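Local atomic coordinates of D-ribulose-5-phosphate 3-epimerase, putative (Plasmodium falciparum, PDB entry 1TQX), a protein that probably catalyses the interconversion of D-ribulose 5-phosphate and D-xylulose 5-phosphate, with a divalent metal ion bound in each subunit. Residues I8-L13 with T202-A207; L37-M42 with F67-M72; V142-V147 with L174-D179. All coordinates share one frame; numbering follows the deposited sequence.

The three contacts lie around one parallel beta-barrel and converge on its zinc site. Contact 2 supplies Asp38 and His70 as metal ligands, contact 3 supplies Asp179, and His36 completes the set. The centres of contacts 2 and 3 are about 14 Å apart, but inside the barrel they meet: Asp68 OD2 and Gln177 NE2 are 2.9 Å apart, a probable hydrogen bond, and Leu143 CD1 packs 3.4 Å from His70 ND1. Contact 1, 8-13 with 202-207, is centred about 15 Å from contact 2 and 16 Å from contact 3. It reaches the site through Ser11, whose OG lies 2.9 Å from Asp38 OD2, while its Thr202 holds a sulfate.

Contact 1 of 3, residues I8-L13 with T202-A207; sequences IAPSVL and TSIFNA. With SO4 (sulfate ion), chain C.
The first strand of the barrel is packed against the short helix 202-205 beside the predicted substrate pocket, with Ile204 and Phe205 leaning on Ile8, Pro10, Ser11 and Val12. Ile204 presents the tip of its long branch. With chi2 extended at 177°, CD1 reaches the strand and touches both Ile8 CG2, at 4.0 Å, and Pro10 CG, at 3.9 Å. Phe205 reaches further along the same segment, to Pro10, Ser11 and Val12. Its CG lies anti to its own carbonyl carbon (chi1 -72°), a torsion that lays the ring against the 8-13 segment and brings the ring corner CE1 3.9 Å from Pro10 CB. The same CE1 is 3.2 Å from Ser11 O and 4.0 Å from Val12 CA, so one ring corner meets three consecutive residues, all by oblique approach. The joint is otherwise apolar. Met27 of helix 20-29 lies against Pro10, Ile204 and Phe205, and Ile214 of helix 210-223 packs on Ile204.

At the start of the same helix Thr202 turns to a sulfate, probably taken from the crystallisation liquor. Thr202 OG1 donates to sulfate O4 at 3.0 Å; the backbone Thr202 N points at that same oxygen almost straight, at 171°, but the bond is long and weak. Gly153 N grips the ion as well. Thr202 and Gly153 are both predicted substrate-binding residues, and an anion held at the N-terminal end of a short helix after the last strand is consistent with the phosphate-binding site typical of many TIM barrels.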
loop_
_atom_site.group_PDB
_atom_site.type_symbol
_atom_site.label_atom_id
_atom_site.label_comp_id
_atom_site.label_asym_id
_atom_site.label_seq_id
_atom_site.Cartn_x
_atom_site.Cartn_y
_atom_site.Cartn_z
ATOM N N ILE A 8 5.884 4.306 7.490
ATOM C CA ILE A 8 5.559 2.955 7.917
ATOM C C ILE A 8 4.034 2.854 7.915
ATOM O O ILE A 8 3.350 3.668 8.543
ATOM C CB ILE A 8 6.097 2.661 9.334
ATOM C CG1 ILE A 8 7.607 2.907 9.374
ATOM C CG2 ILE A 8 5.790 1.219 9.720
ATOM C CD1 ILE A 8 8.387 2.124 8.339
ATOM N N ALA A 9 3.507 1.868 7.196
ATOM C CA ALA A 9 2.061 1.683 7.102
ATOM C C ALA A 9 1.636 0.269 7.494
ATOM O O ALA A 9 1.585 -0.628 6.654
ATOM C CB ALA A 9 1.594 1.997 5.679
ATOM N N PRO A 10 1.315 0.058 8.782
ATOM C CA PRO A 10 0.890 -1.256 9.281
ATOM C C PRO A 10 -0.355 -1.738 8.536
ATOM O O PRO A 10 -1.301 -0.975 8.333
ATOM C CB PRO A 10 0.604 -0.990 10.761
ATOM C CG PRO A 10 1.531 0.171 11.093
ATOM C CD PRO A 10 1.368 1.047 9.875
ATOM N N SER A 11 -0.352 -3.003 8.129
ATOM C CA SER A 11 -1.485 -3.575 7.405
ATOM C C SER A 11 -2.450 -4.227 8.393
ATOM O O SER A 11 -2.133 -5.262 8.975
ATOM C CB SER A 11 -0.987 -4.613 6.393
ATOM O OG SER A 11 -2.066 -5.115 5.625
ATOM N N VAL A 12 -3.627 -3.625 8.565
ATOM C CA VAL A 12 -4.633 -4.119 9.513
ATOM C C VAL A 12 -5.172 -5.522 9.251
ATOM O O VAL A 12 -5.816 -6.114 10.114
ATOM C CB VAL A 12 -5.850 -3.152 9.612
ATOM C CG1 VAL A 12 -5.387 -1.790 10.091
ATOM C CG2 VAL A 12 -6.550 -3.032 8.259
ATOM N N LEU A 13 -4.917 -6.047 8.059
ATOM C CA LEU A 13 -5.371 -7.387 7.699
ATOM C C LEU A 13 -4.786 -8.396 8.691
ATOM O O LEU A 13 -5.404 -9.419 8.996
ATOM C CB LEU A 13 -4.897 -7.728 6.279
ATOM C CG LEU A 13 -5.400 -9.009 5.610
ATOM C CD1 LEU A 13 -6.827 -8.813 5.118
ATOM C CD2 LEU A 13 -4.490 -9.354 4.436
ATOM N N THR A 202 2.119 -8.954 9.623
ATOM C CA THR A 202 2.548 -9.894 10.644
ATOM C C THR A 202 3.690 -9.402 11.531
ATOM O O THR A 202 3.616 -9.508 12.760
ATOM C CB THR A 202 2.989 -11.224 10.003
ATOM O OG1 THR A 202 1.937 -11.727 9.168
ATOM C CG2 THR A 202 3.307 -12.251 11.078
ATOM N N SER A 203 4.736 -8.858 10.915
ATOM C CA SER A 203 5.907 -8.394 11.658
ATOM C C SER A 203 5.638 -7.293 12.677
ATOM O O SER A 203 6.431 -7.091 13.600
ATOM C CB SER A 203 7.009 -7.945 10.689
ATOM O OG SER A 203 6.703 -6.716 10.058
ATOM N N ILE A 204 4.534 -6.571 12.508
ATOM C CA ILE A 204 4.192 -5.512 13.446
ATOM C C ILE A 204 3.117 -5.970 14.435
ATOM O O ILE A 204 3.296 -5.858 15.649
ATOM C CB ILE A 204 3.714 -4.237 12.704
ATOM C CG1 ILE A 204 4.907 -3.581 11.999
ATOM C CG2 ILE A 204 3.084 -3.258 13.684
ATOM C CD1 ILE A 204 4.549 -2.344 11.176
ATOM N N PHE A 205 2.010 -6.508 13.925
ATOM C CA PHE A 205 0.929 -6.944 14.805
ATOM C C PHE A 205 1.223 -8.185 15.649
ATOM O O PHE A 205 0.503 -8.462 16.609
ATOM C CB PHE A 205 -0.367 -7.135 14.005
ATOM C CG PHE A 205 -0.992 -5.836 13.568
ATOM C CD1 PHE A 205 -0.836 -5.369 12.268
ATOM C CD2 PHE A 205 -1.685 -5.043 14.489
ATOM C CE1 PHE A 205 -1.359 -4.121 11.886
ATOM C CE2 PHE A 205 -2.208 -3.798 14.116
ATOM C CZ PHE A 205 -2.042 -3.337 12.814
ATOM N N ASN A 206 2.269 -8.929 15.302
ATOM C CA ASN A 206 2.634 -10.108 16.083
ATOM C C ASN A 206 3.989 -9.887 16.746
ATOM O O ASN A 206 4.595 -10.816 17.272
ATOM C CB ASN A 206 2.686 -11.358 15.198
ATOM C CG ASN A 206 1.324 -11.736 14.644
ATOM O OD1 ASN A 206 0.352 -11.872 15.391
ATOM N ND2 ASN A 206 1.249 -11.914 13.330
ATOM N N ALA A 207 4.454 -8.643 16.726
ATOM C CA ALA A 207 5.740 -8.301 17.319
ATOM C C ALA A 207 5.694 -8.315 18.839
ATOM O O ALA A 207 4.639 -8.110 19.450
ATOM C CB ALA A 207 6.191 -6.932 16.836
HETATM S S SO4 C . 2.519 -9.550 5.616
HETATM O O1 SO4 C . 2.449 -8.090 5.813
HETATM O O2 SO4 C . 2.175 -9.875 4.220
HETATM O O3 SO4 C . 3.888 -10.012 5.874
HETATM O O4 SO4 C . 1.586 -10.220 6.545
#

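Contact 2 of 3, residues L37-M42 with F67-M72; sequences LDVMDM and FDVHLM. With ZN (zinc ion), chain D.
Asp38 and His70 stand side by side on neighbouring strands, both turned into the barrel, and each gives one atom to the zinc ion, whose other two ligands are His36 and Asp179. Asp38 OD1 binds the metal at 2.1 Å and His70 ND1 at 2.3 Å. The imidazole gets there with CG anti to its backbone N (chi1 -179°), which carries the ring away from the Asp38 strand; NE2 is hydrogen-bonded to His92, helping to fix the ring's rotation. Met72 follows on the same face. Its CG lies 3.3 Å above the His70 ring plane, offset toward the rim, and its chain bends at chi3 (-97°), turning its end toward the Asp38 strand, beside the extended Met40. The two methyls, Met40 CE and Met72 CE, are only 3.4 Å apart, so their exact placement is doubtful.

The face of Leu37, Val39, Val69 and Leu71 is hydrocarbon. Val39 CG2 meets Val69 CG1 at 3.6 Å, and Leu37 CD1, at the strand's start, approaches the Phe67 ring obliquely, 3.7 Å from CD2; Ile55 of helix 52-58 lies over Leu37, Val39 and Phe67. Leu37 and Val39 each give their N-H and carbonyl to the other strand, beginning with a nearly straight Leu37 N to Asp68 O bond (2.8 Å, 177°). Parallel strands joined by a helix, metal ligands projecting inward, form a beta-alpha-beta unit of this epimerase's TIM barrel.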
loop_
_atom_site.group_PDB
_atom_site.type_symbol
_atom_site.label_atom_id
_atom_site.label_comp_id
_atom_site.label_asym_id
_atom_site.label_seq_id
_atom_site.Cartn_x
_atom_site.Cartn_y
_atom_site.Cartn_z
ATOM N N LEU A 37 -5.075 -0.285 4.521
ATOM C CA LEU A 37 -6.344 -1.005 4.492
ATOM C C LEU A 37 -6.546 -1.843 3.229
ATOM O O LEU A 37 -6.834 -1.306 2.158
ATOM C CB LEU A 37 -7.488 0.013 4.634
ATOM C CG LEU A 37 -7.322 0.947 5.841
ATOM C CD1 LEU A 37 -8.142 2.229 5.673
ATOM C CD2 LEU A 37 -7.735 0.191 7.099
ATOM N N ASP A 38 -6.403 -3.159 3.364
ATOM C CA ASP A 38 -6.570 -4.076 2.234
ATOM C C ASP A 38 -8.017 -4.482 1.972
ATOM O O ASP A 38 -8.637 -5.150 2.795
ATOM C CB ASP A 38 -5.741 -5.351 2.453
ATOM C CG ASP A 38 -4.253 -5.106 2.332
ATOM O OD1 ASP A 38 -3.844 -4.418 1.382
ATOM O OD2 ASP A 38 -3.485 -5.614 3.172
ATOM N N VAL A 39 -8.530 -4.091 0.808
ATOM C CA VAL A 39 -9.898 -4.413 0.398
ATOM C C VAL A 39 -9.827 -5.519 -0.660
ATOM O O VAL A 39 -9.218 -5.334 -1.712
ATOM C CB VAL A 39 -10.592 -3.171 -0.201
ATOM C CG1 VAL A 39 -12.036 -3.498 -0.583
ATOM C CG2 VAL A 39 -10.558 -2.023 0.819
ATOM N N MET A 40 -10.438 -6.666 -0.367
ATOM C CA MET A 40 -10.436 -7.826 -1.267
ATOM C C MET A 40 -11.885 -8.263 -1.508
ATOM O O MET A 40 -12.680 -8.311 -0.566
ATOM C CB MET A 40 -9.628 -8.960 -0.626
ATOM C CG MET A 40 -8.223 -8.535 -0.224
ATOM S SD MET A 40 -7.427 -9.799 0.760
ATOM C CE MET A 40 -5.757 -9.130 0.911
ATOM N N ASP A 41 -12.218 -8.592 -2.758
ATOM C CA ASP A 41 -13.600 -8.944 -3.107
ATOM C C ASP A 41 -13.895 -10.384 -3.511
ATOM O O ASP A 41 -14.920 -10.646 -4.142
ATOM C CB ASP A 41 -14.090 -8.018 -4.230
ATOM C CG ASP A 41 -13.354 -8.246 -5.547
ATOM O OD1 ASP A 41 -12.406 -9.062 -5.578
ATOM O OD2 ASP A 41 -13.728 -7.608 -6.559
ATOM N N MET A 42 -13.004 -11.306 -3.170
ATOM C CA MET A 42 -13.175 -12.720 -3.502
ATOM C C MET A 42 -13.206 -12.974 -5.014
ATOM O O MET A 42 -13.522 -14.082 -5.459
ATOM C CB MET A 42 -14.453 -13.263 -2.848
ATOM C CG MET A 42 -14.559 -14.787 -2.850
ATOM S SD MET A 42 -13.112 -15.600 -2.109
ATOM C CE MET A 42 -13.460 -15.367 -0.407
ATOM N N PHE A 67 -5.207 7.436 5.694
ATOM C CA PHE A 67 -5.922 6.252 5.224
ATOM C C PHE A 67 -5.427 5.801 3.852
ATOM O O PHE A 67 -5.726 6.424 2.830
ATOM C CB PHE A 67 -7.434 6.530 5.182
ATOM C CG PHE A 67 -8.144 6.261 6.489
ATOM C CD1 PHE A 67 -7.616 6.700 7.706
ATOM C CD2 PHE A 67 -9.362 5.583 6.500
ATOM C CE1 PHE A 67 -8.299 6.461 8.909
ATOM C CE2 PHE A 67 -10.050 5.342 7.698
ATOM C CZ PHE A 67 -9.518 5.782 8.900
ATOM N N ASP A 68 -4.665 4.713 3.838
ATOM C CA ASP A 68 -4.104 4.170 2.609
ATOM C C ASP A 68 -4.862 2.890 2.227
ATOM O O ASP A 68 -4.649 1.822 2.804
ATOM C CB ASP A 68 -2.611 3.918 2.844
ATOM C CG ASP A 68 -1.932 3.242 1.685
ATOM O OD1 ASP A 68 -2.228 3.577 0.517
ATOM O OD2 ASP A 68 -1.065 2.382 1.958
ATOM N N VAL A 69 -5.746 3.017 1.242
ATOM C CA VAL A 69 -6.581 1.901 0.800
ATOM C C VAL A 69 -6.057 1.173 -0.430
ATOM O O VAL A 69 -5.914 1.762 -1.503
ATOM C CB VAL A 69 -8.034 2.375 0.510
ATOM C CG1 VAL A 69 -8.933 1.168 0.276
ATOM C CG2 VAL A 69 -8.557 3.214 1.680
ATOM N N HIS A 70 -5.777 -0.117 -0.266
ATOM C CA HIS A 70 -5.280 -0.945 -1.357
ATOM C C HIS A 70 -6.471 -1.732 -1.898
ATOM O O HIS A 70 -6.953 -2.662 -1.255
ATOM C CB HIS A 70 -4.200 -1.907 -0.843
ATOM C CG HIS A 70 -3.614 -2.789 -1.901
ATOM N ND1 HIS A 70 -2.657 -3.743 -1.623
ATOM C CD2 HIS A 70 -3.858 -2.878 -3.231
ATOM C CE1 HIS A 70 -2.339 -4.383 -2.735
ATOM N NE2 HIS A 70 -3.053 -3.877 -3.724
ATOM N N LEU A 71 -6.937 -1.351 -3.081
ATOM C CA LEU A 71 -8.083 -1.995 -3.706
ATOM C C LEU A 71 -7.722 -3.220 -4.541
ATOM O O LEU A 71 -7.414 -3.104 -5.723
ATOM C CB LEU A 71 -8.830 -0.981 -4.583
ATOM C CG LEU A 71 -9.366 0.251 -3.840
ATOM C CD1 LEU A 71 -9.757 1.342 -4.837
ATOM C CD2 LEU A 71 -10.554 -0.156 -2.980
ATOM N N MET A 72 -7.739 -4.393 -3.917
ATOM C CA MET A 72 -7.462 -5.635 -4.636
ATOM C C MET A 72 -8.842 -6.138 -5.037
ATOM O O MET A 72 -9.323 -7.154 -4.536
ATOM C CB MET A 72 -6.769 -6.651 -3.725
ATOM C CG MET A 72 -5.311 -6.312 -3.452
ATOM S SD MET A 72 -4.518 -7.389 -2.234
ATOM C CE MET A 72 -4.685 -6.400 -0.757
HETATM ZN ZN ZN D . -1.934 -4.025 0.541
#

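Contact 3 of 3, residues V142-V147 with L174-D179; sequences VLVMTV and LNIQVD. With ZN (zinc ion), chain D.
Leu143 lies across from Gln177 and Asp179 on the barrel's inner face and touches both, and here the packing is close. Its CD2 branch lies 3.5 Å from Asp179 CB, and its CG comes 3.4 Å from Gln177 OE1; the amide's other end, NE2, turns to Asp68. Asp179 is fully extended, with CG anti to the backbone N (chi1 179°), which carries OD1 inward to the zinc at 2.3 Å. Met145, bent at chi2 and chi3, runs alongside this carboxylate and brings its CE 3.6 Å from Asp179 O.

The frame is a parallel beta-alpha-beta unit of the TIM barrel, strands 141-145 and 175-179 linked by helix 161-170. Toward this helix Val144 CG2 and Ile176 CG2 meet loosely, 4.5 Å apart, with Leu167 lying against both, whereas Val142 CG2 packs tighter on Leu174 CD2, at 3.7 Å. The ladder itself slackens at Asp179 N to Val144 O, a weak bond of 3.4 Å, then recovers as Thr146 N meets Asp179 O straight (172°), though from 42° out of the carbonyl plane. At the opposite end the partly exposed Asn175 leads its amide away to Asn140 and Asn196.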
loop_
_atom_site.group_PDB
_atom_site.type_symbol
_atom_site.label_atom_id
_atom_site.label_comp_id
_atom_site.label_asym_id
_atom_site.label_seq_id
_atom_site.Cartn_x
_atom_site.Cartn_y
_atom_site.Cartn_z
ATOM N N VAL A 142 3.517 3.860 -6.287
ATOM C CA VAL A 142 3.478 2.600 -7.014
ATOM C C VAL A 142 3.686 1.548 -5.928
ATOM O O VAL A 142 4.669 1.600 -5.191
ATOM C CB VAL A 142 4.601 2.460 -8.060
ATOM C CG1 VAL A 142 4.605 1.037 -8.616
ATOM C CG2 VAL A 142 4.377 3.441 -9.199
ATOM N N LEU A 143 2.741 0.623 -5.813
ATOM C CA LEU A 143 2.823 -0.430 -4.807
ATOM C C LEU A 143 3.344 -1.704 -5.468
ATOM O O LEU A 143 2.624 -2.363 -6.220
ATOM C CB LEU A 143 1.428 -0.674 -4.201
ATOM C CG LEU A 143 1.264 -1.527 -2.934
ATOM C CD1 LEU A 143 -0.206 -1.487 -2.506
ATOM C CD2 LEU A 143 1.697 -2.956 -3.182
ATOM N N VAL A 144 4.605 -2.030 -5.194
ATOM C CA VAL A 144 5.241 -3.220 -5.739
ATOM C C VAL A 144 4.951 -4.391 -4.801
ATOM O O VAL A 144 5.478 -4.441 -3.690
ATOM C CB VAL A 144 6.785 -3.032 -5.851
ATOM C CG1 VAL A 144 7.445 -4.331 -6.302
ATOM C CG2 VAL A 144 7.107 -1.906 -6.828
ATOM N N MET A 145 4.094 -5.314 -5.231
ATOM C CA MET A 145 3.781 -6.476 -4.404
ATOM C C MET A 145 5.038 -7.332 -4.315
ATOM O O MET A 145 5.648 -7.647 -5.340
ATOM C CB MET A 145 2.660 -7.318 -5.022
ATOM C CG MET A 145 1.271 -6.692 -4.992
ATOM S SD MET A 145 0.700 -6.280 -3.323
ATOM C CE MET A 145 0.712 -7.870 -2.520
ATOM N N THR A 146 5.427 -7.697 -3.099
ATOM C CA THR A 146 6.603 -8.542 -2.916
ATOM C C THR A 146 6.156 -9.956 -2.553
ATOM O O THR A 146 6.953 -10.789 -2.112
ATOM C CB THR A 146 7.551 -7.974 -1.840
ATOM O OG1 THR A 146 6.803 -7.579 -0.684
ATOM C CG2 THR A 146 8.306 -6.765 -2.393
ATOM N N VAL A 147 4.866 -10.209 -2.757
ATOM C CA VAL A 147 4.262 -11.507 -2.511
ATOM C C VAL A 147 3.002 -11.611 -3.375
ATOM O O VAL A 147 2.496 -10.596 -3.852
ATOM C CB VAL A 147 3.878 -11.680 -1.021
ATOM C CG1 VAL A 147 2.567 -10.950 -0.712
ATOM C CG2 VAL A 147 3.762 -13.138 -0.699
ATOM N N LEU A 174 8.932 9.771 -6.930
ATOM C CA LEU A 174 7.825 8.831 -6.832
ATOM C C LEU A 174 7.875 8.026 -5.535
ATOM O O LEU A 174 8.933 7.532 -5.139
ATOM C CB LEU A 174 7.856 7.877 -8.024
ATOM C CG LEU A 174 6.853 6.724 -8.048
ATOM C CD1 LEU A 174 5.430 7.259 -8.221
ATOM C CD2 LEU A 174 7.210 5.788 -9.191
ATOM N N ASN A 175 6.733 7.915 -4.866
ATOM C CA ASN A 175 6.651 7.124 -3.640
ATOM C C ASN A 175 6.630 5.662 -4.085
ATOM O O ASN A 175 5.826 5.276 -4.939
ATOM C CB ASN A 175 5.360 7.438 -2.864
ATOM C CG ASN A 175 5.412 8.782 -2.149
ATOM O OD1 ASN A 175 6.181 8.965 -1.202
ATOM N ND2 ASN A 175 4.589 9.727 -2.598
ATOM N N ILE A 176 7.530 4.858 -3.529
ATOM C CA ILE A 176 7.592 3.442 -3.871
ATOM C C ILE A 176 7.263 2.653 -2.614
ATOM O O ILE A 176 7.953 2.740 -1.598
ATOM C CB ILE A 176 8.979 3.049 -4.415
ATOM C CG1 ILE A 176 9.268 3.835 -5.702
ATOM C CG2 ILE A 176 9.016 1.551 -4.711
ATOM C CD1 ILE A 176 10.692 3.693 -6.224
ATOM N N GLN A 177 6.181 1.891 -2.700
ATOM C CA GLN A 177 5.674 1.110 -1.583
ATOM C C GLN A 177 5.880 -0.389 -1.822
ATOM O O GLN A 177 5.716 -0.875 -2.941
ATOM C CB GLN A 177 4.180 1.446 -1.421
ATOM C CG GLN A 177 3.479 0.837 -0.228
ATOM C CD GLN A 177 2.049 1.334 -0.105
ATOM O OE1 GLN A 177 1.308 1.359 -1.090
ATOM N NE2 GLN A 177 1.649 1.724 1.103
ATOM N N VAL A 178 6.270 -1.112 -0.776
ATOM C CA VAL A 178 6.477 -2.555 -0.884
ATOM C C VAL A 178 5.485 -3.200 0.059
ATOM O O VAL A 178 5.218 -2.678 1.140
ATOM C CB VAL A 178 7.931 -2.969 -0.539
ATOM C CG1 VAL A 178 8.853 -2.535 -1.671
ATOM C CG2 VAL A 178 8.371 -2.343 0.775
ATOM N N ASP A 179 4.955 -4.348 -0.340
ATOM C CA ASP A 179 3.910 -4.992 0.440
ATOM C C ASP A 179 3.957 -6.511 0.296
ATOM O O ASP A 179 3.801 -7.038 -0.804
ATOM C CB ASP A 179 2.589 -4.405 -0.073
ATOM C CG ASP A 179 1.357 -4.962 0.609
ATOM O OD1 ASP A 179 0.265 -4.477 0.230
ATOM O OD2 ASP A 179 1.452 -5.844 1.490
HETATM ZN ZN ZN D . -1.934 -4.025 0.541
#